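Side-chain contact in latency-associated nuclear antigen (Murid herpesvirus 4, PDB 4BLG), which probably binds viral DNA through the C-terminal domain that this chain represents: residues A[11-14]-A[15-18]. Residues are numbered along the deposited sequence; the frame is centred on the assembly and turned at random.
Sequences KYQG and MRRH. With PO4 (phosphate ion), chain E.
Y12 and R16 join across the first turn of helix 13-22: R16 N donates to Y12 O at 3.0 Å, and the same i to i+4 pattern repeats from R17 N to Q13 O and from H18 N to G14 O. Y12, the N-cap residue, accepts the first of these bonds through its carbonyl, while the first-turn N-H of M15 is met by a phosphate ion, probably from the crystallisation liquor: M15 N reaches PO4 O2 at 2.7 Å, almost straight (172°). K53 NZ and Y106 OH hold the same ion, whose O3 lies at the in-plane edge of the Y12 ring.

R16 bends at chi3 (-73°), which swings its guanidinium back toward the helix start, where NE and NH2 share K11 O in two weak bonds, both 3.4 Å. One guanidinium face rests, off-centre, on Q13 CA. The extended side chains of Q13 and R17 run side by side, amide stacked on guanidinium with planes 8° apart; Q13 NE2 sits 3.4 Å from R17 CZ. Y12, M15 and R16 also pack against helix 48-57. An N-H of the first helical turn, a lysine and a tyrosine hydroxyl thus together make an anion site at the helix N-terminus.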
ATOM      1  N   LYS A  11     -20.956   7.383 -13.225  1.00 62.06           N
ATOM      2  CA  LYS A  11     -21.346   6.488 -12.149  1.00 61.66           C
ATOM      3  C   LYS A  11     -20.640   6.867 -10.877  1.00 45.89           C
ATOM      4  O   LYS A  11     -19.471   7.253 -10.897  1.00 40.21           O
ATOM      5  CB  LYS A  11     -21.024   5.038 -12.495  1.00 58.96           C
ATOM      6  CG  LYS A  11     -19.583   4.724 -12.874  1.00 51.83           C
ATOM      7  CD  LYS A  11     -19.551   3.233 -13.162  1.00 59.92           C
ATOM      8  CE  LYS A  11     -18.182   2.626 -13.392  1.00 71.70           C
ATOM      9  NZ  LYS A  11     -17.428   3.294 -14.478  1.00 80.91           N
ATOM     10  N   TYR A  12     -21.372   6.754  -9.775  1.00 42.39           N
ATOM     11  CA  TYR A  12     -20.880   7.184  -8.483  1.00 35.50           C
ATOM     12  C   TYR A  12     -20.751   8.704  -8.503  1.00 38.12           C
ATOM     13  O   TYR A  12     -19.970   9.296  -7.754  1.00 40.68           O
ATOM     14  CB  TYR A  12     -19.560   6.500  -8.157  1.00 34.57           C
ATOM     15  CG  TYR A  12     -19.634   4.994  -8.268  1.00 36.52           C
ATOM     16  CD1 TYR A  12     -20.727   4.295  -7.771  1.00 42.96           C
ATOM     17  CD2 TYR A  12     -18.618   4.270  -8.877  1.00 37.45           C
ATOM     18  CE1 TYR A  12     -20.802   2.921  -7.868  1.00 39.08           C
ATOM     19  CE2 TYR A  12     -18.687   2.891  -8.987  1.00 41.09           C
ATOM     20  CZ  TYR A  12     -19.778   2.225  -8.476  1.00 48.83           C
ATOM     21  OH  TYR A  12     -19.851   0.857  -8.580  1.00 57.47           O
ATOM     22  N   GLN A  13     -21.542   9.320  -9.374  1.00 33.98           N
ATOM     23  CA  GLN A  13     -21.632  10.767  -9.433  1.00 38.26           C
ATOM     24  C   GLN A  13     -21.963  11.315  -8.061  1.00 38.91           C
ATOM     25  O   GLN A  13     -21.457  12.359  -7.685  1.00 39.75           O
ATOM     26  CB  GLN A  13     -22.693  11.216 -10.432  1.00 37.99           C
ATOM     27  CG  GLN A  13     -22.868  12.718 -10.478  1.00 40.01           C
ATOM     28  CD  GLN A  13     -23.997  13.136 -11.381  1.00 45.33           C
ATOM     29  OE1 GLN A  13     -23.826  13.243 -12.591  1.00 63.66           O
ATOM     30  NE2 GLN A  13     -25.165  13.372 -10.798  1.00 43.76           N
ATOM     31  N   GLY A  14     -22.814  10.608  -7.320  1.00 35.41           N
ATOM     32  CA  GLY A  14     -23.199  11.033  -5.986  1.00 35.73           C
ATOM     33  C   GLY A  14     -22.011  11.152  -5.044  1.00 34.35           C
ATOM     34  O   GLY A  14     -21.724  12.211  -4.497  1.00 35.15           O
ATOM     35  N   MET A  15     -21.293  10.061  -4.843  1.00 32.45           N
ATOM     36  CA  MET A  15     -20.148  10.133  -3.951  1.00 31.38           C
ATOM     37  C   MET A  15     -19.116  11.149  -4.447  1.00 32.30           C
ATOM     38  O   MET A  15     -18.511  11.857  -3.647  1.00 32.03           O
ATOM     39  CB  MET A  15     -19.500   8.774  -3.769  1.00 29.48           C
ATOM     40  CG  MET A  15     -18.257   8.867  -2.909  1.00 28.69           C
ATOM     41  SD  MET A  15     -17.667   7.289  -2.310  1.00 37.00           S
ATOM     42  CE  MET A  15     -16.744   7.840  -0.872  1.00 27.57           C
ATOM     43  N   ARG A  16     -18.927  11.236  -5.759  1.00 32.03           N
ATOM     44  CA  ARG A  16     -17.942  12.163  -6.316  1.00 32.65           C
ATOM     45  C   ARG A  16     -18.277  13.614  -5.959  1.00 34.55           C
ATOM     46  O   ARG A  16     -17.437  14.376  -5.460  1.00 34.89           O
ATOM     47  CB  ARG A  16     -17.836  11.980  -7.838  1.00 33.06           C
ATOM     48  CG  ARG A  16     -16.966  10.783  -8.234  1.00 49.66           C
ATOM     49  CD  ARG A  16     -16.739  10.686  -9.737  1.00 54.00           C
ATOM     50  NE  ARG A  16     -17.925  10.236 -10.466  1.00 54.01           N
ATOM     51  CZ  ARG A  16     -18.723  11.016 -11.194  1.00 57.57           C
ATOM     52  NH1 ARG A  16     -18.493  12.318 -11.316  1.00 59.68           N
ATOM     53  NH2 ARG A  16     -19.768  10.485 -11.812  1.00 67.23           N
ATOM     54  N   ARG A  17     -19.530  13.983  -6.185  1.00 35.99           N
ATOM     55  CA  ARG A  17     -19.952  15.343  -5.967  1.00 38.07           C
ATOM     56  C   ARG A  17     -19.834  15.637  -4.480  1.00 37.95           C
ATOM     57  O   ARG A  17     -19.388  16.714  -4.081  1.00 39.09           O
ATOM     58  CB  ARG A  17     -21.377  15.562  -6.496  1.00 39.78           C
ATOM     59  CG  ARG A  17     -21.469  15.544  -8.024  1.00 40.62           C
ATOM     60  CD  ARG A  17     -22.890  15.751  -8.543  1.00 42.62           C
ATOM     61  NE  ARG A  17     -22.881  16.125  -9.954  1.00 44.19           N
ATOM     62  CZ  ARG A  17     -23.937  16.564 -10.637  1.00 46.55           C
ATOM     63  NH1 ARG A  17     -25.126  16.694 -10.056  1.00 47.64           N
ATOM     64  NH2 ARG A  17     -23.802  16.884 -11.916  1.00 48.10           N
ATOM     65  N   HIS A  18     -20.185  14.652  -3.663  1.00 36.73           N
ATOM     66  CA  HIS A  18     -20.122  14.828  -2.231  1.00 36.85           C
ATOM     67  C   HIS A  18     -18.710  15.231  -1.845  1.00 36.40           C
ATOM     68  O   HIS A  18     -18.515  16.250  -1.193  1.00 37.76           O
ATOM     69  CB  HIS A  18     -20.521  13.561  -1.480  1.00 35.59           C
ATOM     70  CG  HIS A  18     -20.224  13.631  -0.014  1.00 35.72           C
ATOM     71  ND1 HIS A  18     -21.020  14.318   0.879  1.00 40.84           N
ATOM     72  CD2 HIS A  18     -19.194  13.136   0.710  1.00 35.22           C
ATOM     73  CE1 HIS A  18     -20.502  14.227   2.090  1.00 38.00           C
ATOM     74  NE2 HIS A  18     -19.395  13.512   2.014  1.00 35.71           N
TER
HETATM   75  P   PO4 E1264     -23.336   7.146  -5.278  1.00 53.55           P
HETATM   76  O1  PO4 E1264     -23.068   6.841  -3.824  1.00 72.21           O
HETATM   77  O2  PO4 E1264     -22.097   7.737  -5.906  1.00 47.95           O
HETATM   78  O3  PO4 E1264     -23.707   5.872  -5.999  1.00 79.97           O
HETATM   79  O4  PO4 E1264     -24.474   8.134  -5.383  1.00 55.08           O